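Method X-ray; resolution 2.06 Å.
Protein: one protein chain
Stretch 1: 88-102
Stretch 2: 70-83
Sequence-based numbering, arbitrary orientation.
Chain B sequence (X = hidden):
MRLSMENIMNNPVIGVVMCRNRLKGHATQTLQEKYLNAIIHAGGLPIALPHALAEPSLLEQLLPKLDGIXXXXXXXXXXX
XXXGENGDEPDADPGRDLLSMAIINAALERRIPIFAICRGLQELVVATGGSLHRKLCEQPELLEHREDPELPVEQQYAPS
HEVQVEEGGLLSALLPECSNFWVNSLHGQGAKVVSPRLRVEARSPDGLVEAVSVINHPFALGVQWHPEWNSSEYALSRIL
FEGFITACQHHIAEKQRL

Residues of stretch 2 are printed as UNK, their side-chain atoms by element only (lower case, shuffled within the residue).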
ATOM      1  N   ASP B  88      -5.408  13.800 -24.540  1.00 36.24           N
ATOM      2  CA  ASP B  88      -4.808  12.904 -23.564  1.00 39.68           C
ATOM      3  C   ASP B  88      -3.303  12.823 -23.782  1.00 43.71           C
ATOM      4  O   ASP B  88      -2.758  13.334 -24.764  1.00 45.26           O
ATOM      5  CB  ASP B  88      -5.435  11.504 -23.631  1.00 40.78           C
ATOM      6  CG  ASP B  88      -5.264  10.842 -24.990  1.00 47.10           C
ATOM      7  OD1 ASP B  88      -4.724  11.481 -25.917  1.00 48.55           O
ATOM      8  OD2 ASP B  88      -5.674   9.669 -25.131  1.00 52.64           O
ATOM      9  N   GLU B  89      -2.638  12.167 -22.843  1.00 44.82           N
ATOM     10  CA  GLU B  89      -1.220  11.868 -22.907  1.00 47.60           C
ATOM     11  C   GLU B  89      -1.030  10.387 -22.620  1.00 47.08           C
ATOM     12  O   GLU B  89      -1.874   9.762 -21.969  1.00 44.19           O
ATOM     13  CB  GLU B  89      -0.422  12.709 -21.899  1.00 47.65           C
ATOM     14  CG  GLU B  89      -0.257  14.168 -22.301  1.00 47.56           C
ATOM     15  CD  GLU B  89       0.478  14.335 -23.618  1.00 51.92           C
ATOM     16  OE1 GLU B  89       1.421  13.558 -23.876  1.00 54.93           O
ATOM     17  OE2 GLU B  89       0.115  15.244 -24.394  1.00 50.92           O
ATOM     18  N   PRO B  90       0.055   9.791 -23.114  1.00 51.12           N
ATOM     19  CA  PRO B  90       0.317   8.382 -22.798  1.00 53.80           C
ATOM     20  C   PRO B  90       0.479   8.173 -21.301  1.00 50.48           C
ATOM     21  O   PRO B  90       0.949   9.053 -20.575  1.00 48.71           O
ATOM     22  CB  PRO B  90       1.621   8.084 -23.549  1.00 58.57           C
ATOM     23  CG  PRO B  90       1.679   9.105 -24.634  1.00 57.67           C
ATOM     24  CD  PRO B  90       1.027  10.334 -24.079  1.00 54.80           C
ATOM     25  N   ASP B  91       0.063   6.990 -20.844  1.00 48.83           N
ATOM     26  CA  ASP B  91       0.208   6.573 -19.454  1.00 45.68           C
ATOM     27  C   ASP B  91      -0.535   7.499 -18.499  1.00 40.22           C
ATOM     28  O   ASP B  91       0.072   8.367 -17.864  1.00 37.97           O
ATOM     29  CB  ASP B  91       1.688   6.497 -19.069  1.00 50.86           C
ATOM     30  CG  ASP B  91       2.509   5.707 -20.069  1.00 58.00           C
ATOM     31  OD1 ASP B  91       2.037   4.641 -20.519  1.00 60.92           O
ATOM     32  OD2 ASP B  91       3.624   6.156 -20.408  1.00 61.25           O
ATOM     33  N   ALA B  92      -1.846   7.320 -18.390  1.00 39.38           N
ATOM     34  CA  ALA B  92      -2.661   8.054 -17.438  1.00 35.96           C
ATOM     35  C   ALA B  92      -3.016   7.165 -16.252  1.00 38.32           C
ATOM     36  O   ALA B  92      -3.046   5.936 -16.349  1.00 29.22           O
ATOM     37  CB  ALA B  92      -3.938   8.577 -18.101  1.00 33.48           C
ATOM     38  N   ASP B  93      -3.279   7.807 -15.118  1.00 25.74           N
ATOM     39  CA  ASP B  93      -3.724   7.121 -13.904  1.00 25.92           C
ATOM     40  C   ASP B  93      -4.843   7.950 -13.298  1.00 24.99           C
ATOM     41  O   ASP B  93      -4.639   8.685 -12.324  1.00 24.24           O
ATOM     42  CB  ASP B  93      -2.565   6.929 -12.921  1.00 30.37           C
ATOM     43  CG  ASP B  93      -2.921   6.010 -11.759  1.00 32.69           C
ATOM     44  OD1 ASP B  93      -1.988   5.535 -11.076  1.00 28.80           O
ATOM     45  OD2 ASP B  93      -4.121   5.753 -11.531  1.00 26.89           O
ATOM     46  N   PRO B  94      -6.051   7.863 -13.862  1.00 26.07           N
ATOM     47  CA  PRO B  94      -7.155   8.699 -13.360  1.00 27.18           C
ATOM     48  C   PRO B  94      -7.477   8.460 -11.897  1.00 27.78           C
ATOM     49  O   PRO B  94      -7.876   9.402 -11.199  1.00 26.99           O
ATOM     50  CB  PRO B  94      -8.328   8.305 -14.272  1.00 29.92           C
ATOM     51  CG  PRO B  94      -7.673   7.782 -15.518  1.00 31.67           C
ATOM     52  CD  PRO B  94      -6.453   7.062 -15.029  1.00 28.69           C
ATOM     53  N   GLY B  95      -7.306   7.231 -11.407  1.00 26.84           N
ATOM     54  CA  GLY B  95      -7.564   6.964 -10.002  1.00 27.15           C
ATOM     55  C   GLY B  95      -6.618   7.710  -9.083  1.00 25.46           C
ATOM     56  O   GLY B  95      -7.041   8.289  -8.079  1.00 25.03           O
ATOM     57  N   ARG B  96      -5.323   7.711  -9.412  1.00 27.06           N
ATOM     58  CA  ARG B  96      -4.368   8.474  -8.614  1.00 26.75           C
ATOM     59  C   ARG B  96      -4.648   9.968  -8.704  1.00 27.61           C
ATOM     60  O   ARG B  96      -4.554  10.682  -7.699  1.00 27.29           O
ATOM     61  CB  ARG B  96      -2.937   8.169  -9.056  1.00 25.55           C
ATOM     62  CG  ARG B  96      -1.956   9.268  -8.676  1.00 26.01           C
ATOM     63  CD  ARG B  96      -0.617   8.733  -8.212  1.00 27.24           C
ATOM     64  NE  ARG B  96       0.214   9.813  -7.687  1.00 30.44           N
ATOM     65  CZ  ARG B  96       1.478   9.673  -7.302  1.00 26.94           C
ATOM     66  NH1 ARG B  96       2.071   8.491  -7.383  1.00 25.55           N
ATOM     67  NH2 ARG B  96       2.148  10.718  -6.836  1.00 29.61           N
ATOM     68  N   ASP B  97      -4.986  10.457  -9.902  1.00 28.08           N
ATOM     69  CA  ASP B  97      -5.393  11.850 -10.057  1.00 24.86           C
ATOM     70  C   ASP B  97      -6.508  12.205  -9.084  1.00 24.83           C
ATOM     71  O   ASP B  97      -6.453  13.231  -8.398  1.00 25.68           O
ATOM     72  CB  ASP B  97      -5.852  12.106 -11.494  1.00 25.09           C
ATOM     73  CG  ASP B  97      -4.699  12.254 -12.463  1.00 28.85           C
ATOM     74  OD1 ASP B  97      -3.529  12.202 -12.024  1.00 27.95           O
ATOM     75  OD2 ASP B  97      -4.967  12.422 -13.672  1.00 25.87           O
ATOM     76  N   LEU B  98      -7.532  11.353  -9.010  1.00 25.60           N
ATOM     77  CA  LEU B  98      -8.659  11.605  -8.119  1.00 27.86           C
ATOM     78  C   LEU B  98      -8.206  11.686  -6.667  1.00 31.91           C
ATOM     79  O   LEU B  98      -8.555  12.628  -5.945  1.00 24.04           O
ATOM     80  CB  LEU B  98      -9.710  10.511  -8.296  1.00 27.09           C
ATOM     81  CG  LEU B  98     -11.142  10.843  -7.884  1.00 33.66           C
ATOM     82  CD1 LEU B  98     -11.731  11.925  -8.779  1.00 34.66           C
ATOM     83  CD2 LEU B  98     -11.994   9.583  -7.916  1.00 37.98           C
ATOM     84  N   LEU B  99      -7.419  10.702  -6.221  1.00 26.23           N
ATOM     85  CA  LEU B  99      -6.966  10.686  -4.834  1.00 23.56           C
ATOM     86  C   LEU B  99      -5.994  11.825  -4.550  1.00 23.91           C
ATOM     87  O   LEU B  99      -6.074  12.468  -3.497  1.00 24.28           O
ATOM     88  CB  LEU B  99      -6.321   9.338  -4.507  1.00 24.13           C
ATOM     89  CG  LEU B  99      -5.739   9.199  -3.097  1.00 27.76           C
ATOM     90  CD1 LEU B  99      -6.827   9.367  -2.047  1.00 26.22           C
ATOM     91  CD2 LEU B  99      -5.019   7.866  -2.924  1.00 25.34           C
ATOM     92  N   SER B 100      -5.072  12.092  -5.480  1.00 25.61           N
ATOM     93  CA  SER B 100      -4.072  13.133  -5.261  1.00 25.46           C
ATOM     94  C   SER B 100      -4.720  14.504  -5.125  1.00 25.64           C
ATOM     95  O   SER B 100      -4.406  15.262  -4.201  1.00 24.31           O
ATOM     96  CB  SER B 100      -3.058  13.135  -6.404  1.00 31.82           C
ATOM     97  OG  SER B 100      -2.280  11.950  -6.397  1.00 41.22           O
ATOM     98  N   MET B 101      -5.629  14.843  -6.045  1.00 23.87           N
ATOM     99  CA  MET B 101      -6.299  16.138  -5.972  1.00 29.17           C
ATOM    100  C   MET B 101      -7.083  16.280  -4.675  1.00 30.69           C
ATOM    101  O   MET B 101      -7.049  17.337  -4.032  1.00 31.92           O
ATOM    102  CB  MET B 101      -7.223  16.327  -7.177  1.00 30.82           C
ATOM    103  CG  MET B 101      -6.512  16.371  -8.521  1.00 35.71           C
ATOM    104  SD  MET B 101      -5.268  17.669  -8.629  1.00 35.72           S
ATOM    105  CE  MET B 101      -3.797  16.696  -8.937  1.00 35.53           C
ATOM    106  N   ALA B 102      -7.784  15.222  -4.264  1.00 26.04           N
ATOM    107  CA  ALA B 102      -8.609  15.304  -3.064  1.00 25.04           C
ATOM    108  C   ALA B 102      -7.750  15.437  -1.811  1.00 24.68           C
ATOM    109  O   ALA B 102      -8.042  16.255  -0.932  1.00 25.86           O
ATOM    110  CB  ALA B 102      -9.521  14.081  -2.968  1.00 26.47           C
ATOM    111  N   UNK B  70       2.455  12.026   1.504  1.00 26.69           N
ATOM    112  CA  UNK B  70       3.638  11.684   0.719  1.00 25.28           C
ATOM    113  C   UNK B  70       3.185  11.346  -0.695  1.00 24.41           C
ATOM    114  O   UNK B  70       2.465  10.363  -0.901  1.00 20.36           O
ATOM    115  c   UNK B  70       6.548  11.101   0.197  1.00 24.12           C
ATOM    116  c   UNK B  70       5.709  10.140   0.748  1.00 21.98           C
ATOM    117  o   UNK B  70       9.375   9.053  -0.893  1.00 29.69           O
ATOM    118  c   UNK B  70       7.348   8.458   0.194  1.00 26.79           C
ATOM    119  c   UNK B  70       8.164   9.423  -0.350  1.00 29.44           C
ATOM    120  c   UNK B  70       4.379  10.511   1.363  1.00 24.59           C
ATOM    121  c   UNK B  70       7.770  10.749  -0.355  1.00 27.63           C
ATOM    122  c   UNK B  70       6.138   8.819   0.744  1.00 21.81           C
ATOM    123  N   UNK B  71       3.595  12.163  -1.666  1.00 21.48           N
ATOM    124  CA  UNK B  71       3.208  11.976  -3.061  1.00 21.75           C
ATOM    125  C   UNK B  71       4.400  11.470  -3.862  1.00 21.01           C
ATOM    126  O   UNK B  71       5.247  12.272  -4.286  1.00 23.81           O
ATOM    127  c   UNK B  71       1.073  15.181  -3.773  1.00 31.30           C
ATOM    128  c   UNK B  71       0.331  13.002  -2.813  1.00 23.99           C
ATOM    129  c   UNK B  71       2.684  13.286  -3.657  1.00 23.73           C
ATOM    130  c   UNK B  71       1.495  13.964  -2.976  1.00 27.65           C
ATOM    131  N   UNK B  72       4.515  10.167  -4.101  1.00 17.99           N
ATOM    132  CA  UNK B  72       5.651   9.656  -4.871  1.00 21.95           C
ATOM    133  C   UNK B  72       5.535  10.007  -6.346  1.00 23.54           C
ATOM    134  O   UNK B  72       4.473  10.376  -6.850  1.00 23.84           O
ATOM    135  c   UNK B  72       4.583   7.924  -3.557  1.00 20.05           C
ATOM    136  c   UNK B  72       5.576   8.137  -4.666  1.00 20.39           C
ATOM    137  c   UNK B  72       3.645   9.084  -3.618  1.00 19.75           C
ATOM    138  N   UNK B  73       6.663   9.890  -7.036  1.00 26.79           N
ATOM    139  CA  UNK B  73       6.660   9.983  -8.480  1.00 29.93           C
ATOM    140  C   UNK B  73       6.101   8.726  -9.118  1.00 28.21           C
ATOM    141  O   UNK B  73       5.820   7.723  -8.460  1.00 24.28           O
ATOM    142  N   UNK B  74       5.940   8.788 -10.438  1.00 30.68           N
ATOM    143  CA  UNK B  74       5.359   7.684 -11.193  1.00 30.74           C
ATOM    144  C   UNK B  74       5.539   7.938 -12.684  1.00 29.46           C
ATOM    145  O   UNK B  74       5.614   9.098 -13.108  1.00 32.90           O
ATOM    146  c   UNK B  74       3.876   7.523 -10.851  1.00 33.39           C
ATOM    147  o   UNK B  74       3.273   6.479 -11.598  1.00 37.81           O
ATOM    148  N   UNK B  75       5.618   6.891 -13.512  1.00 31.87           N
ATOM    149  CA  UNK B  75       5.660   7.118 -14.967  1.00 34.13           C
ATOM    150  C   UNK B  75       4.418   7.798 -15.512  1.00 29.25           C
ATOM    151  O   UNK B  75       4.486   8.409 -16.585  1.00 34.07           O
ATOM    152  c   UNK B  75       5.829   5.474 -13.170  1.00 36.23           C
ATOM    153  c   UNK B  75       6.409   4.907 -14.433  1.00 40.82           C
ATOM    154  c   UNK B  75       5.821   5.702 -15.541  1.00 36.03           C
ATOM    155  N   UNK B  76       3.289   7.712 -14.816  1.00 31.55           N
ATOM    156  CA  UNK B  76       2.058   8.293 -15.325  1.00 32.53           C
ATOM    157  C   UNK B  76       2.097   9.815 -15.256  1.00 33.49           C
ATOM    158  O   UNK B  76       2.809  10.408 -14.439  1.00 34.68           O
ATOM    159  c   UNK B  76       0.859   7.771 -14.533  1.00 32.17           C
ATOM    160  o   UNK B  76       0.762   8.416 -13.276  1.00 32.72           O
ATOM    161  N   UNK B  77       1.325  10.445 -16.142  1.00 31.55           N
ATOM    162  CA  UNK B  77       1.167  11.889 -16.197  1.00 30.19           C
ATOM    163  C   UNK B  77      -0.252  12.268 -15.801  1.00 28.63           C
ATOM    164  O   UNK B  77      -1.193  11.492 -15.987  1.00 25.64           O
ATOM    165  n   UNK B  77       2.749  11.245 -19.274  1.00 46.19           N
ATOM    166  c   UNK B  77       1.474  12.438 -17.597  1.00 36.28           C
ATOM    167  c   UNK B  77       2.795  11.936 -18.141  1.00 41.52           C
ATOM    168  o   UNK B  77       3.848  12.189 -17.559  1.00 43.38           O
ATOM    169  N   UNK B  78      -0.392  13.472 -15.243  1.00 27.83           N
ATOM    170  CA  UNK B  78      -1.707  13.979 -14.874  1.00 24.46           C
ATOM    171  C   UNK B  78      -2.551  14.173 -16.127  1.00 23.25           C
ATOM    172  O   UNK B  78      -2.050  14.592 -17.179  1.00 23.43           O
ATOM    173  c   UNK B  78      -0.667  15.080 -12.868  1.00 20.15           C
ATOM    174  c   UNK B  78      -1.557  15.292 -14.087  1.00 21.20           C
ATOM    175  c   UNK B  78      -2.917  15.840 -13.676  1.00 20.18           C
ATOM    176  N   UNK B  79      -3.837  13.853 -16.023  1.00 24.66           N
ATOM    177  CA  UNK B  79      -4.748  14.060 -17.140  1.00 26.83           C
ATOM    178  C   UNK B  79      -4.801  15.543 -17.496  1.00 26.20           C
ATOM    179  O   UNK B  79      -5.017  16.380 -16.608  1.00 23.21           O
ATOM    180  c   UNK B  79      -6.243  12.045 -16.635  1.00 26.84           C
ATOM    181  c   UNK B  79      -6.148  13.552 -16.801  1.00 28.10           C
ATOM    182  n   UNK B  79      -7.639  11.910 -14.663  1.00 31.99           N
ATOM    183  o   UNK B  79      -8.413  11.035 -16.581  1.00 33.62           O
ATOM    184  c   UNK B  79      -7.527  11.618 -15.954  1.00 31.92           C
ATOM    185  N   UNK B  80      -4.610  15.909 -18.766  1.00 28.10           N
ATOM    186  CA  UNK B  80      -4.549  17.337 -19.120  1.00 32.68           C
ATOM    187  C   UNK B  80      -5.827  18.106 -18.829  1.00 34.15           C
ATOM    188  O   UNK B  80      -5.767  19.332 -18.675  1.00 31.17           O
ATOM    189  c   UNK B  80      -4.296  15.038 -19.911  1.00 29.60           C
ATOM    190  c   UNK B  80      -4.242  17.310 -20.625  1.00 32.30           C
ATOM    191  c   UNK B  80      -3.606  15.972 -20.858  1.00 31.61           C
ATOM    192  N   UNK B  81      -6.981  17.436 -18.745  1.00 34.98           N
ATOM    193  CA  UNK B  81      -8.221  18.149 -18.460  1.00 37.12           C
ATOM    194  C   UNK B  81      -8.296  18.644 -17.024  1.00 31.21           C
ATOM    195  O   UNK B  81      -9.154  19.481 -16.721  1.00 31.48           O
ATOM    196  n   UNK B  81     -10.479  15.120 -15.977  1.00 32.13           N
ATOM    197  c   UNK B  81      -9.743  16.259 -17.702  1.00 32.11           C
ATOM    198  n   UNK B  81      -9.189  14.998 -17.683  1.00 29.06           N
ATOM    199  c   UNK B  81      -9.646  14.335 -16.635  1.00 30.96           C
ATOM    200  c   UNK B  81      -9.432  17.261 -18.770  1.00 37.48           C
ATOM    201  c   UNK B  81     -10.560  16.329 -16.625  1.00 31.50           C
ATOM    202  N   UNK B  82      -7.425  18.158 -16.137  1.00 28.34           N
ATOM    203  CA  UNK B  82      -7.433  18.632 -14.760  1.00 27.44           C
ATOM    204  C   UNK B  82      -6.862  20.038 -14.631  1.00 27.22           C
ATOM    205  O   UNK B  82      -7.112  20.701 -13.618  1.00 27.53           O
ATOM    206  c   UNK B  82      -7.404  16.361 -13.546  1.00 32.10           C
ATOM    207  c   UNK B  82      -8.715  16.642 -12.826  1.00 30.81           C
ATOM    208  c   UNK B  82      -6.666  17.664 -13.861  1.00 28.55           C
ATOM    209  c   UNK B  82      -6.529  15.425 -12.729  1.00 30.46           C
ATOM    210  N   UNK B  83      -6.103  20.508 -15.622  1.00 28.05           N
ATOM    211  CA  UNK B  83      -5.679  21.901 -15.680  1.00 31.15           C
ATOM    212  C   UNK B  83      -6.199  22.588 -16.941  1.00 34.87           C
ATOM    213  O   UNK B  83      -5.549  23.481 -17.488  1.00 38.84           O
ATOM    214  o   UNK B  83      -1.043  18.775 -19.014  1.00 27.90           O
ATOM    215  c   UNK B  83      -3.337  21.158 -16.494  1.00 28.68           C
ATOM    216  c   UNK B  83      -2.077  20.867 -18.533  1.00 28.91           C
ATOM    217  c   UNK B  83      -3.034  19.844 -16.156  1.00 27.42           C
ATOM    218  c   UNK B  83      -4.157  22.033 -15.568  1.00 29.43           C
ATOM    219  c   UNK B  83      -2.838  21.657 -17.690  1.00 30.83           C
ATOM    220  c   UNK B  83      -1.799  19.565 -18.179  1.00 28.70           C
ATOM    221  c   UNK B  83      -2.274  19.047 -16.992  1.00 27.70           C
TER
HETATM  222  O   HOH W   1       0.366   6.253 -11.582  1.00 27.30           O
HETATM  223  O   HOH W   2      -9.408  11.031 -12.398  1.00 28.04           O

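Position 70 carries one carbon and then a six-carbon ring bearing an oxygen, out of reach of stretch 1: Tyr 70, its ring buried elsewhere in the structure. Position 71 has four carbons forked at the second, and its CB lies 4.1 Å from Arg 96 NH2. This is Leu 71, an apolar side chain suited to a buried strand. At position 72 three carbons close a ring onto the backbone nitrogen, and the backbone O accepts from Arg 96 NH2 at 2.4 Å, a very short bond near the guanidinium plane. It is Pro 72, whose nitrogen has no hydrogen to give but whose carbonyl is free to accept. Position 73 has no side-chain atoms; its backbone O is 4.0 Å from Arg 96 NH1. Gly 73 fits a buried turn of the chain without adding bulk.

Position 74 shows one carbon and one oxygen, with CB 4.0 Å from Arg 96 NH1: Ser 74, whose hydroxyl can bind water. Position 75 again closes three carbons onto its nitrogen, and its O approaches Asp 91 CB at 4.2 Å; Pro 75 suits an exposed loop. Position 76 has one carbon and one oxygen, and its CA makes a CA-H...O contact with Asp 91 O at 3.2 Å. This is Ser 76, whose hydroxyl joins a water held also by Ser 74 OG and Asp 93 OD1.

Position 77 has two carbons, the second carrying an oxygen and a nitrogen; its backbone N donates to Asp 91 O (3.0 Å). The nitrogen distinguishes amide from acid: Asn 77, whose ND2 can donate, weakly, to Pro 90 O (3.1 Å). Position 78 is one carbon carrying two more; its CA-to-CB bond points away from stretch 1, yet its CA lies 3.8 Å from Asp 97 OD2. Val 78 is compact and apolar, as a buried site favors.

Position 79 has three carbons, the third bearing oxygen and nitrogen, and its backbone N donates to Asp 97 OD2 at 3.0 Å. In Gln 79 the longer arm brings NE2 to the same OD2 at 2.9 Å. Position 80, a third ring closed onto nitrogen, packs against Glu 89: Pro 80, whose CG lies 4.1 Å from the aliphatic Glu 89 CG. Position 81 holds a five-membered ring of three carbons and two nitrogens, without contact here: His 81, polar and exposed. Position 82, four carbons forked at the second, packs against Met 101. Leu 82 supplies apolar carbon, CD1 lying 4.3 Å from Met 101 CG. Position 83, one carbon and then a six-carbon ring bearing one oxygen, makes no contact: Tyr 83, partly exposed.

The contact works through two polar anchors on the helix. Arg 96 holds the carbonyl of Pro 72, and Asp 97 gathers backbone and side chain of Gln 79 on one oxygen. Along stretch 2, between Pro 72 and Gln 79, Asn 77 bonds to the loop before the helix.

Stretch 2, residues 70-83: YLPGSPSNVQPHLY
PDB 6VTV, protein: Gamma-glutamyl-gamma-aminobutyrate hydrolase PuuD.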